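Uridylate kinase (Archaeoglobus fulgidus, PDB 2IJ9) probably catalyses the reversible ATP-dependent phosphorylation of UMP to UDP, a step of pyrimidine nucleotide synthesis, as a member of the amino acid kinase family. Local coordinates at residues M1-L7 against N33-V39; A23-E27 against L77-S83; S28-N33 against M206-K210; A121-E125 against I187-I193; V138-Y142 against V214-I218. The protein carries 1 engineered substitution. All coordinates share one frame. Numbering follows the deposited sequence.

Interaction 1 of 5, residues M1-L7 against N33-V39; sequences MKVVLSL and NQVFVVV
Six backbone hydrogen bonds join 1-7 and 33-39, strands 2-7 and 34-39 running parallel. Q34 N donates to M1 O (2.8 Å), V3 N to Q34 O (2.7 Å), F36 N to V3 O (2.7 Å), L5 N to F36 O (2.8 Å), V38 N to L5 O (3.0 Å) and L7 N to V38 O (3.1 Å). The register runs unbroken from K2 beside Q34 to L7 beside V39, the strand axes 4.7 Å apart at closest approach and crossing at -20°. CA-H...O contacts fill the gaps, as K2 CA to Q34 O (3.4 Å). V3, L5, L7, V35, V37 and V39 share one face, where L7 CD1 meets V37 CG1 at 3.7 Å; V4, S6, F36 (chi1 m) and V38 line the other. Helix 16-32 joins the strands in a beta-alpha-beta unit of the amino acid kinase fold. Strand 131-136 flanks 2-7, helix 117-126 packs on the V4 face, and helix 59-80 against L7, V37 and V39.

Interaction 2 of 5, residues A23-E27 against L77-S83; sequences AKTIE and LISAIPS
A23, one turn before E27 on helix 16-32, presents a small methyl to the C-terminal end of helix 59-80, and that smallness allows the close approach: A23 CA lies 5.3 Å from I81 CA. The methyl settles into a hollow walled by L77, A80 and I81, with A23 CB 3.5 Å from A80 CB, 4.1 Å from I81 CG2 and 4.3 Å from L77 CD1. I81 is the first residue to leave the second helix (phi/psi -105/115), and the chain continues along the first through P82 and S83. The side chain of I81 wedges between I26 and E27: I81 CD1 is 3.7 Å from both I26 CG2 and E27 OE1. I26 (chi1 m, chi2 t) also reaches L77, I26 CD1 to L77 CD1 at 4.4 Å. Both pack on strand 34-39, as the two helices share one face of the central sheet of the amino acid kinase fold. E27, chi1 t and chi2 p, reaches P82, E27 OE1 lying 3.1 Å from P82 CD. S83 OG donates to E27 OE2 at 2.8 Å, and S83 N bonds weakly to E27 OE1 at 3.4 Å. The contact thus grades from apolar packing beside the sheet to a carboxylate holding S83 by one good and one weak hydrogen bond.

Interaction 3 of 5, residues S28-N33 against M206-K210; sequences SVAQQN and MKAVK
This is a small apolar contact between the C-terminal ends of two helices, 16-32 and 202-209, with no hydrogen bond across it. V29 is at the centre of the contact: its CG1 lies 3.7 Å from V209 CG2 and its CG2 4.0 Å from M206 CE, with V29 in the t rotamer. The backbones stay well apart, V29 CA to M206 CA being 7.2 Å, so side chains bridge the gap. M206 leaves its helix sideways but curls back (chi1 t, chi2 p, chi3 p), bringing its CE to 3.7 Å from S28 CB. Both helices pack on the same side of the central sheet of the amino acid kinase fold, V29 against V3 and V35, V209 against I133. N33 N bonds V29 O at 2.8 Å and K210 N bonds M206 O at 3.0 Å, K210 being the first residue to leave helical phi/psi. Q32 OE1 comes to 4.2 Å from V209 CG1. A neighbouring subunit adds contacts: its T150 O accepts a hydrogen bond from K210 NZ and its S148 packs on S28.

Interaction 4 of 5, residues A121-E125 against I187-I193; sequences ALLAE and IIERSKI
The segments 121-125 of helix 117-126 and 187-191 of helix 182-191 run nearly parallel, 12° between their directions and 9.4 Å between their axes at closest approach, with no hydrogen bond joining them. I187 opens the second segment and gives its largest share of buried surface. With chi1 m and chi2 t, it places CG2 3.7 Å from A121 CB and CD1 3.6 Å from L122 CD2. I188 points its CB away, yet its CG1 still grazes A121 CB at 4.4 Å. The CB of R190 lies 4.1 Å from E125 OE2, a loose touch of its aliphatic base on the carboxylate, and no salt bridge forms. At S191 the backbones come closest, S191 CA to E125 CA at 5.5 Å, and S191 CB sits 4.0 Å from E125 CB. The serine, chi1 p, turns its OG back to I188 O (3.1 Å), and S191 OG accepts a weak bond from I193 N (3.3 Å). K192 takes positive phi (53°), after which I193 comes against the first helix. The I193 CD1 atom lies 3.5 Å from A124 O and 3.9 Å from A124 CB. The small side chains of A121 and A124 make room for these isoleucines. Within the amino acid kinase fold, L123 rests on F36 and V38 of strand 34-39, I188 packs on L163 of helix 160-166, and L122 touches F92 of helix 92-99 and F111, a predicted UMP-site residue.

Interaction 5 of 5, residues V138-Y142 against V214-I218; sequences VDGVY and VGTVI
One hydrogen bond defines this contact: V141 N donates to T216 OG1 at 2.7 Å and 173°, nearly straight. T216, chi1 m, aims its side chain at the loop 138-142 from the first position of strand 216-218, and its OG1 also bonds Y155 O. The hydroxyl therefore bridges two backbone sites outside its own strand. The remaining approach is between backbones at two glycines, G140 CA lying 4.2 Å from G215 CA. D139 O comes to 2.9 Å from G215 CA, and G140 CA to 3.4 Å from T216 OG1. Neither position has room for a side chain: a CB on G140 would collide with T216 OG1, and one on G215 with D139 O. G215 moreover has positive phi (36/-118), and G140 is fully stretched (-170/-155). Packing across the pair is slight, V141 CB standing 3.7 Å from T216 OG1, but V141 (chi1 t) also touches V197 of strand 195-199 and I166 of helix 160-166. The loop follows strand 131-136 and carries Y142, predicted to bind ATP. Bonding to a main-chain amide, and fitting through two bare glycines, the contact is consistent with holding the backbone of this loop in place beside the likely nucleotide site.

How the interactions relate
From the N terminus, interaction 1 closes first, bringing 33-39 back beside 1-7 across helix 16-32. That helix supplies one side of both interaction 2, which closes onto 77-83, and interaction 3, which reaches far ahead to 206-210. These two cross each other and touch where M206 meets T25. Both also cross interaction 1 and touch it: L77 meets L7, V37 and V39, while V29 meets V3 and V35. Interaction 4 lies wholly within the long span of interaction 3 and reaches interaction 1 through A124 on V4 and L123 on F36. Interaction 5 crosses interactions 3 and 4, and V214 packs against K207 and A208. Together they tie helices to the central sheet, and a loop to its last strand.

Interaction 1 of 5, residues M1-L7 against N33-V39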
# COMPACT_ATOMS: atom_id res chain seq x y z
N MET B 1 35.39 -3.35 -1.20
CA MET B 1 35.30 -3.11 -2.68
C MET B 1 34.29 -4.06 -3.38
O MET B 1 33.55 -3.64 -4.28
CB MET B 1 36.69 -3.20 -3.33
CG MET B 1 36.76 -2.64 -4.74
SD MET B 1 37.59 -3.79 -5.85
CE MET B 1 36.33 -5.03 -6.15
N LYS B 2 34.26 -5.33 -2.98
CA LYS B 2 33.15 -6.19 -3.37
C LYS B 2 32.11 -6.15 -2.26
O LYS B 2 32.28 -6.78 -1.21
CB LYS B 2 33.60 -7.63 -3.60
CG LYS B 2 33.79 -8.03 -5.05
CD LYS B 2 34.37 -9.42 -5.11
CE LYS B 2 34.29 -10.01 -6.50
NZ LYS B 2 34.88 -11.37 -6.53
N VAL B 3 31.05 -5.39 -2.48
CA VAL B 3 30.01 -5.24 -1.47
C VAL B 3 28.79 -6.09 -1.77
O VAL B 3 28.24 -6.03 -2.89
CB VAL B 3 29.52 -3.79 -1.38
CG1 VAL B 3 28.59 -3.63 -0.18
CG2 VAL B 3 30.69 -2.84 -1.30
N VAL B 4 28.37 -6.87 -0.77
CA VAL B 4 27.01 -7.42 -0.78
C VAL B 4 26.17 -6.58 0.17
O VAL B 4 26.47 -6.49 1.37
CB VAL B 4 26.97 -8.92 -0.33
CG1 VAL B 4 25.52 -9.45 -0.26
CG2 VAL B 4 27.79 -9.77 -1.25
N LEU B 5 25.12 -5.96 -0.36
CA LEU B 5 24.17 -5.21 0.45
C LEU B 5 22.88 -6.00 0.58
O LEU B 5 22.37 -6.56 -0.40
CB LEU B 5 23.88 -3.85 -0.19
CG LEU B 5 22.83 -2.97 0.49
CD1 LEU B 5 23.25 -2.73 1.92
CD2 LEU B 5 22.65 -1.66 -0.28
N SER B 6 22.33 -6.02 1.78
CA SER B 6 21.06 -6.70 1.99
C SER B 6 19.98 -5.70 2.39
O SER B 6 20.07 -5.06 3.44
CB SER B 6 21.22 -7.79 3.06
OG SER B 6 20.32 -8.86 2.84
N LEU B 7 18.96 -5.55 1.55
CA LEU B 7 17.81 -4.75 1.88
C LEU B 7 16.63 -5.67 2.18
O LEU B 7 16.10 -6.31 1.29
CB LEU B 7 17.46 -3.83 0.72
CG LEU B 7 18.56 -2.86 0.33
CD1 LEU B 7 18.32 -2.40 -1.08
CD2 LEU B 7 18.56 -1.67 1.28
N ASN B 33 33.25 1.04 -6.49
CA ASN B 33 33.32 -0.38 -6.17
C ASN B 33 32.39 -1.28 -6.96
O ASN B 33 31.80 -0.85 -7.96
CB ASN B 33 33.03 -0.59 -4.68
CG ASN B 33 33.72 0.41 -3.79
OD1 ASN B 33 33.08 1.31 -3.25
ND2 ASN B 33 35.04 0.27 -3.64
N GLN B 34 32.26 -2.52 -6.47
CA GLN B 34 31.41 -3.56 -7.07
C GLN B 34 30.32 -4.02 -6.10
O GLN B 34 30.60 -4.62 -5.05
CB GLN B 34 32.28 -4.75 -7.50
CG GLN B 34 31.51 -5.91 -8.14
CD GLN B 34 31.00 -5.60 -9.54
OE1 GLN B 34 31.50 -4.70 -10.23
NE2 GLN B 34 30.00 -6.36 -9.98
N VAL B 35 29.07 -3.72 -6.47
CA VAL B 35 27.94 -3.88 -5.56
C VAL B 35 26.95 -4.95 -6.01
O VAL B 35 26.46 -4.95 -7.15
CB VAL B 35 27.14 -2.56 -5.39
CG1 VAL B 35 26.04 -2.73 -4.33
CG2 VAL B 35 28.06 -1.38 -5.05
N PHE B 36 26.66 -5.86 -5.10
CA PHE B 36 25.55 -6.77 -5.27
C PHE B 36 24.46 -6.35 -4.30
O PHE B 36 24.74 -6.01 -3.15
CB PHE B 36 26.00 -8.19 -4.96
CG PHE B 36 27.00 -8.74 -5.93
CD1 PHE B 36 26.67 -9.81 -6.77
CD2 PHE B 36 28.29 -8.20 -6.01
CE1 PHE B 36 27.59 -10.31 -7.66
CE2 PHE B 36 29.20 -8.70 -6.90
CZ PHE B 36 28.86 -9.76 -7.72
N VAL B 37 23.22 -6.35 -4.77
CA VAL B 37 22.08 -6.03 -3.92
C VAL B 37 21.06 -7.17 -3.87
O VAL B 37 20.60 -7.64 -4.91
CB VAL B 37 21.35 -4.78 -4.40
CG1 VAL B 37 20.22 -4.46 -3.45
CG2 VAL B 37 22.30 -3.59 -4.50
N VAL B 38 20.72 -7.60 -2.67
CA VAL B 38 19.67 -8.59 -2.49
C VAL B 38 18.43 -8.00 -1.78
O VAL B 38 18.43 -7.77 -0.56
CB VAL B 38 20.17 -9.79 -1.68
CG1 VAL B 38 19.08 -10.88 -1.58
CG2 VAL B 38 21.45 -10.33 -2.29
N VAL B 39 17.37 -7.77 -2.54
CA VAL B 39 16.14 -7.23 -1.98
C VAL B 39 15.22 -8.35 -1.45
O VAL B 39 15.28 -9.49 -1.91
CB VAL B 39 15.38 -6.38 -3.00
CG1 VAL B 39 16.36 -5.56 -3.87
CG2 VAL B 39 14.53 -7.26 -3.87

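Interaction 2 of 5, residues A23-E27 against L77-S83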
# COMPACT_ATOMS: atom_id res chain seq x y z
N ALA B 23 18.91 4.07 -4.16
CA ALA B 23 19.60 3.92 -5.44
C ALA B 23 20.79 4.85 -5.53
O ALA B 23 21.91 4.42 -5.82
CB ALA B 23 18.65 4.16 -6.60
N LYS B 24 20.56 6.13 -5.25
CA LYS B 24 21.61 7.14 -5.33
C LYS B 24 22.84 6.77 -4.50
O LYS B 24 23.97 6.95 -4.96
CB LYS B 24 21.08 8.52 -4.96
CG LYS B 24 20.29 9.19 -6.09
CD LYS B 24 20.33 10.70 -6.00
CE LYS B 24 19.65 11.33 -7.20
NZ LYS B 24 19.78 12.82 -7.20
N THR B 25 22.60 6.25 -3.30
CA THR B 25 23.68 5.72 -2.48
C THR B 25 24.38 4.54 -3.16
O THR B 25 25.61 4.50 -3.26
CB THR B 25 23.17 5.34 -1.08
OG1 THR B 25 23.07 6.53 -0.29
CG2 THR B 25 24.13 4.38 -0.37
N ILE B 26 23.59 3.60 -3.68
CA ILE B 26 24.15 2.40 -4.30
C ILE B 26 24.97 2.78 -5.53
O ILE B 26 26.07 2.27 -5.73
CB ILE B 26 23.05 1.39 -4.67
CG1 ILE B 26 22.42 0.81 -3.40
CG2 ILE B 26 23.59 0.26 -5.53
CD1 ILE B 26 21.06 0.15 -3.64
N GLU B 27 24.46 3.71 -6.31
CA GLU B 27 25.17 4.24 -7.45
C GLU B 27 26.50 4.90 -7.07
O GLU B 27 27.50 4.69 -7.74
CB GLU B 27 24.28 5.24 -8.19
CG GLU B 27 24.90 5.81 -9.43
CD GLU B 27 25.07 4.79 -10.50
OE1 GLU B 27 24.04 4.36 -11.08
OE2 GLU B 27 26.23 4.42 -10.77
N LEU B 77 13.74 -1.48 -7.86
CA LEU B 77 15.00 -0.85 -7.47
C LEU B 77 15.93 -0.60 -8.68
O LEU B 77 16.58 0.43 -8.75
CB LEU B 77 15.70 -1.70 -6.41
CG LEU B 77 17.08 -1.25 -5.97
CD1 LEU B 77 17.14 0.25 -5.55
CD2 LEU B 77 17.54 -2.15 -4.83
N ILE B 78 15.95 -1.53 -9.62
CA ILE B 78 16.81 -1.45 -10.80
C ILE B 78 16.44 -0.26 -11.71
O ILE B 78 17.32 0.36 -12.30
CB ILE B 78 16.76 -2.77 -11.60
CG1 ILE B 78 17.53 -3.84 -10.84
CG2 ILE B 78 17.36 -2.62 -12.99
CD1 ILE B 78 17.22 -5.25 -11.29
N SER B 79 15.15 0.05 -11.79
CA SER B 79 14.69 1.20 -12.56
C SER B 79 15.47 2.37 -12.06
O SER B 79 16.04 3.15 -12.83
CB SER B 79 13.20 1.46 -12.33
OG SER B 79 12.43 0.26 -12.27
N ALA B 80 15.54 2.45 -10.74
CA ALA B 80 16.16 3.58 -10.07
C ALA B 80 17.66 3.70 -10.26
O ALA B 80 18.18 4.80 -10.31
CB ALA B 80 15.79 3.58 -8.60
N ILE B 81 18.38 2.58 -10.37
CA ILE B 81 19.82 2.68 -10.59
C ILE B 81 20.26 2.35 -12.02
O ILE B 81 20.09 1.22 -12.49
CB ILE B 81 20.66 1.97 -9.48
CG1 ILE B 81 21.97 1.43 -10.05
CG2 ILE B 81 19.86 0.89 -8.74
CD1 ILE B 81 23.09 1.43 -9.05
N PRO B 82 20.80 3.35 -12.73
CA PRO B 82 21.12 3.23 -14.16
C PRO B 82 22.31 2.31 -14.47
O PRO B 82 22.40 1.76 -15.56
CB PRO B 82 21.42 4.68 -14.58
CG PRO B 82 21.91 5.32 -13.32
CD PRO B 82 21.14 4.69 -12.21
N SER B 83 23.20 2.13 -13.50
CA SER B 83 24.38 1.28 -13.67
C SER B 83 24.13 -0.18 -13.28
O SER B 83 25.06 -0.98 -13.14
CB SER B 83 25.56 1.85 -12.90
OG SER B 83 25.75 3.21 -13.24

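Interaction 3 of 5, residues S28-N33 against M206-K210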
# COMPACT_ATOMS: atom_id res chain seq x y z
N SER B 28 26.50 5.68 -5.99
CA SER B 28 27.74 6.24 -5.42
C SER B 28 28.76 5.17 -5.09
O SER B 28 29.91 5.25 -5.54
CB SER B 28 27.46 7.04 -4.15
OG SER B 28 27.50 8.43 -4.41
N VAL B 29 28.35 4.18 -4.31
CA VAL B 29 29.23 3.08 -3.95
C VAL B 29 29.72 2.34 -5.20
O VAL B 29 30.87 1.89 -5.26
CB VAL B 29 28.57 2.11 -2.97
CG1 VAL B 29 29.54 1.04 -2.53
CG2 VAL B 29 28.08 2.87 -1.76
N ALA B 30 28.86 2.24 -6.20
CA ALA B 30 29.18 1.60 -7.47
C ALA B 30 30.20 2.36 -8.32
O ALA B 30 30.88 1.73 -9.14
CB ALA B 30 27.93 1.35 -8.27
N GLN B 31 30.28 3.68 -8.15
CA GLN B 31 31.27 4.48 -8.89
C GLN B 31 32.69 3.99 -8.57
O GLN B 31 33.51 3.81 -9.47
CB GLN B 31 31.16 5.98 -8.58
CG GLN B 31 29.77 6.59 -8.65
CD GLN B 31 29.26 6.87 -10.06
OE1 GLN B 31 29.79 6.35 -11.05
NE2 GLN B 31 28.22 7.69 -10.16
N GLN B 32 32.94 3.77 -7.29
CA GLN B 32 34.23 3.27 -6.82
C GLN B 32 34.34 1.73 -6.85
O GLN B 32 35.38 1.19 -7.20
CB GLN B 32 34.56 3.82 -5.42
CG GLN B 32 33.33 4.29 -4.58
CD GLN B 32 33.67 4.64 -3.12
OE1 GLN B 32 32.85 4.44 -2.22
NE2 GLN B 32 34.87 5.17 -2.89
N ASN B 33 33.25 1.04 -6.49
CA ASN B 33 33.32 -0.38 -6.17
C ASN B 33 32.39 -1.28 -6.96
O ASN B 33 31.80 -0.85 -7.96
CB ASN B 33 33.03 -0.59 -4.68
CG ASN B 33 33.72 0.41 -3.79
OD1 ASN B 33 33.08 1.31 -3.25
ND2 ASN B 33 35.04 0.27 -3.64
N MET B 206 26.53 3.92 3.35
CA MET B 206 27.74 4.66 2.95
C MET B 206 28.86 4.56 3.98
O MET B 206 30.01 4.31 3.62
CB MET B 206 27.40 6.13 2.70
CG MET B 206 28.52 6.90 2.02
SD MET B 206 28.91 6.22 0.40
CE MET B 206 27.40 6.57 -0.48
N LYS B 207 28.51 4.77 5.25
CA LYS B 207 29.43 4.61 6.38
C LYS B 207 30.01 3.20 6.48
O LYS B 207 31.22 3.05 6.60
CB LYS B 207 28.73 4.95 7.70
CG LYS B 207 28.47 6.45 7.88
CD LYS B 207 27.82 6.75 9.22
CE LYS B 207 28.83 6.73 10.35
NZ LYS B 207 28.26 7.25 11.62
N ALA B 208 29.14 2.19 6.43
CA ALA B 208 29.55 0.78 6.45
C ALA B 208 30.51 0.41 5.30
O ALA B 208 31.50 -0.30 5.53
CB ALA B 208 28.35 -0.13 6.45
N VAL B 209 30.20 0.91 4.09
CA VAL B 209 31.10 0.80 2.94
C VAL B 209 32.48 1.40 3.25
O VAL B 209 33.50 0.77 3.02
CB VAL B 209 30.51 1.49 1.69
CG1 VAL B 209 31.57 1.67 0.62
CG2 VAL B 209 29.35 0.70 1.15
N LYS B 210 32.49 2.61 3.80
CA LYS B 210 33.73 3.30 4.14
C LYS B 210 34.41 2.75 5.41
O LYS B 210 35.31 3.38 5.95
CB LYS B 210 33.48 4.80 4.25
CG LYS B 210 33.38 5.49 2.88
CD LYS B 210 32.27 6.53 2.82
CE LYS B 210 32.60 7.81 3.56
NZ LYS B 210 33.49 8.68 2.75

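Interaction 4 of 5, residues A121-E125 against I187-I193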
# COMPACT_ATOMS: atom_id res chain seq x y z
N ALA B 121 24.22 -13.77 2.54
CA ALA B 121 25.43 -14.33 3.16
C ALA B 121 26.04 -15.37 2.23
O ALA B 121 27.23 -15.28 1.91
CB ALA B 121 25.12 -14.94 4.53
N LEU B 122 25.22 -16.32 1.79
CA LEU B 122 25.60 -17.27 0.74
C LEU B 122 26.25 -16.59 -0.48
O LEU B 122 27.32 -17.00 -0.91
CB LEU B 122 24.38 -18.08 0.32
CG LEU B 122 23.81 -18.97 1.44
CD1 LEU B 122 22.32 -19.20 1.25
CD2 LEU B 122 24.55 -20.28 1.54
N LEU B 123 25.60 -15.56 -1.02
CA LEU B 123 26.13 -14.80 -2.16
C LEU B 123 27.49 -14.19 -1.90
O LEU B 123 28.37 -14.25 -2.76
CB LEU B 123 25.15 -13.71 -2.60
CG LEU B 123 25.59 -12.93 -3.84
CD1 LEU B 123 25.81 -13.88 -5.01
CD2 LEU B 123 24.59 -11.83 -4.22
N ALA B 124 27.66 -13.60 -0.73
CA ALA B 124 28.93 -13.03 -0.32
C ALA B 124 30.06 -14.07 -0.40
O ALA B 124 31.11 -13.83 -1.00
CB ALA B 124 28.82 -12.48 1.10
N GLU B 125 29.81 -15.21 0.22
CA GLU B 125 30.74 -16.33 0.26
C GLU B 125 31.07 -16.81 -1.15
O GLU B 125 32.24 -16.83 -1.51
CB GLU B 125 30.13 -17.45 1.10
CG GLU B 125 30.99 -18.66 1.33
CD GLU B 125 30.18 -19.80 1.93
OE1 GLU B 125 29.18 -20.21 1.30
OE2 GLU B 125 30.53 -20.27 3.04
N ILE B 187 26.76 -19.08 8.28
CA ILE B 187 27.38 -18.79 6.99
C ILE B 187 28.42 -17.68 7.10
O ILE B 187 29.51 -17.81 6.54
CB ILE B 187 26.33 -18.49 5.89
CG1 ILE B 187 25.46 -19.72 5.64
CG2 ILE B 187 27.02 -18.09 4.58
CD1 ILE B 187 24.09 -19.43 5.03
N ILE B 188 28.11 -16.62 7.85
CA ILE B 188 29.09 -15.55 8.06
C ILE B 188 30.36 -16.04 8.76
O ILE B 188 31.48 -15.59 8.45
CB ILE B 188 28.52 -14.38 8.87
CG1 ILE B 188 27.27 -13.84 8.20
CG2 ILE B 188 29.56 -13.27 8.98
CD1 ILE B 188 26.43 -12.96 9.11
N GLU B 189 30.17 -16.97 9.71
CA GLU B 189 31.29 -17.55 10.45
C GLU B 189 32.19 -18.37 9.54
O GLU B 189 33.41 -18.19 9.57
CB GLU B 189 30.81 -18.41 11.63
CG GLU B 189 31.95 -18.84 12.55
CD GLU B 189 31.55 -19.89 13.56
OE1 GLU B 189 30.34 -20.14 13.73
OE2 GLU B 189 32.44 -20.46 14.21
N ARG B 190 31.59 -19.24 8.74
CA ARG B 190 32.32 -20.03 7.74
C ARG B 190 33.07 -19.15 6.76
O ARG B 190 34.25 -19.38 6.50
CB ARG B 190 31.38 -20.96 6.98
CG ARG B 190 31.06 -22.24 7.72
CD ARG B 190 30.43 -23.28 6.80
NE ARG B 190 29.00 -23.48 7.07
CZ ARG B 190 28.34 -24.60 6.82
NH1 ARG B 190 28.96 -25.65 6.30
NH2 ARG B 190 27.05 -24.69 7.11
N SER B 191 32.39 -18.12 6.25
CA SER B 191 32.94 -17.26 5.20
C SER B 191 34.02 -16.31 5.69
O SER B 191 34.84 -15.84 4.89
CB SER B 191 31.82 -16.45 4.53
OG SER B 191 31.36 -15.41 5.38
N LYS B 192 34.01 -16.03 6.99
CA LYS B 192 34.96 -15.09 7.60
C LYS B 192 34.97 -13.74 6.88
O LYS B 192 36.00 -13.06 6.82
CB LYS B 192 36.37 -15.70 7.66
CG LYS B 192 36.41 -17.09 8.32
CD LYS B 192 37.83 -17.68 8.38
CE LYS B 192 38.26 -18.26 7.05
NZ LYS B 192 39.64 -18.83 7.11
N ILE B 193 33.81 -13.35 6.34
CA ILE B 193 33.64 -12.08 5.63
C ILE B 193 33.12 -10.98 6.58
O ILE B 193 32.11 -11.17 7.28
CB ILE B 193 32.68 -12.25 4.43
CG1 ILE B 193 33.24 -13.28 3.45
CG2 ILE B 193 32.45 -10.93 3.70
CD1 ILE B 193 32.36 -13.51 2.24

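Interaction 5 of 5, residues V138-Y142 against V214-I218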
# COMPACT_ATOMS: atom_id res chain seq x y z
N VAL B 138 16.50 -2.39 12.37
CA VAL B 138 17.08 -2.11 13.68
C VAL B 138 18.53 -1.64 13.52
O VAL B 138 19.10 -1.71 12.43
CB VAL B 138 16.94 -3.31 14.67
CG1 VAL B 138 15.48 -3.78 14.72
CG2 VAL B 138 17.88 -4.45 14.30
N ASP B 139 19.12 -1.16 14.62
CA ASP B 139 20.40 -0.43 14.58
C ASP B 139 21.64 -1.33 14.60
O ASP B 139 22.68 -0.99 14.03
CB ASP B 139 20.44 0.55 15.76
CG ASP B 139 21.33 1.77 15.51
OD1 ASP B 139 22.17 1.75 14.58
OD2 ASP B 139 21.17 2.76 16.27
N GLY B 140 21.53 -2.48 15.25
CA GLY B 140 22.62 -3.45 15.28
C GLY B 140 22.10 -4.74 15.88
O GLY B 140 20.91 -5.03 15.83
N VAL B 141 23.01 -5.52 16.45
CA VAL B 141 22.61 -6.72 17.17
C VAL B 141 22.44 -6.32 18.62
O VAL B 141 23.22 -5.54 19.14
CB VAL B 141 23.67 -7.83 17.06
CG1 VAL B 141 23.20 -9.09 17.78
CG2 VAL B 141 23.96 -8.12 15.59
N TYR B 142 21.40 -6.85 19.27
CA TYR B 142 21.06 -6.42 20.63
C TYR B 142 21.19 -7.49 21.73
O TYR B 142 21.28 -8.69 21.44
CB TYR B 142 19.70 -5.72 20.64
CG TYR B 142 19.81 -4.30 20.12
CD1 TYR B 142 19.76 -4.03 18.75
CD2 TYR B 142 20.00 -3.25 20.99
CE1 TYR B 142 19.88 -2.72 18.28
CE2 TYR B 142 20.12 -1.95 20.54
CZ TYR B 142 20.07 -1.69 19.18
OH TYR B 142 20.18 -0.38 18.75
N VAL B 214 29.46 1.66 12.48
CA VAL B 214 28.00 1.65 12.38
C VAL B 214 27.49 0.32 12.92
O VAL B 214 28.18 -0.70 12.88
CB VAL B 214 27.47 1.92 10.94
CG1 VAL B 214 27.20 3.38 10.73
CG2 VAL B 214 28.45 1.43 9.90
N GLY B 215 26.28 0.38 13.46
CA GLY B 215 25.62 -0.76 14.05
C GLY B 215 26.50 -1.74 14.78
O GLY B 215 27.17 -1.40 15.76
N THR B 216 26.52 -2.95 14.28
CA THR B 216 27.32 -4.01 14.84
C THR B 216 28.26 -4.48 13.74
O THR B 216 27.80 -4.99 12.70
CB THR B 216 26.42 -5.17 15.30
OG1 THR B 216 25.54 -4.71 16.34
CG2 THR B 216 27.27 -6.37 15.80
N VAL B 217 29.55 -4.29 13.95
CA VAL B 217 30.54 -4.81 13.02
C VAL B 217 30.87 -6.23 13.45
O VAL B 217 30.93 -6.52 14.65
CB VAL B 217 31.81 -3.94 12.93
CG1 VAL B 217 32.62 -4.31 11.68
CG2 VAL B 217 31.45 -2.45 12.92
N ILE B 218 31.02 -7.13 12.49
CA ILE B 218 31.35 -8.52 12.79
C ILE B 218 32.53 -8.94 11.91
O ILE B 218 32.45 -8.83 10.68
CB ILE B 218 30.12 -9.46 12.61
CG1 ILE B 218 28.89 -8.85 13.29
CG2 ILE B 218 30.43 -10.87 13.15
CD1 ILE B 218 27.78 -9.82 13.59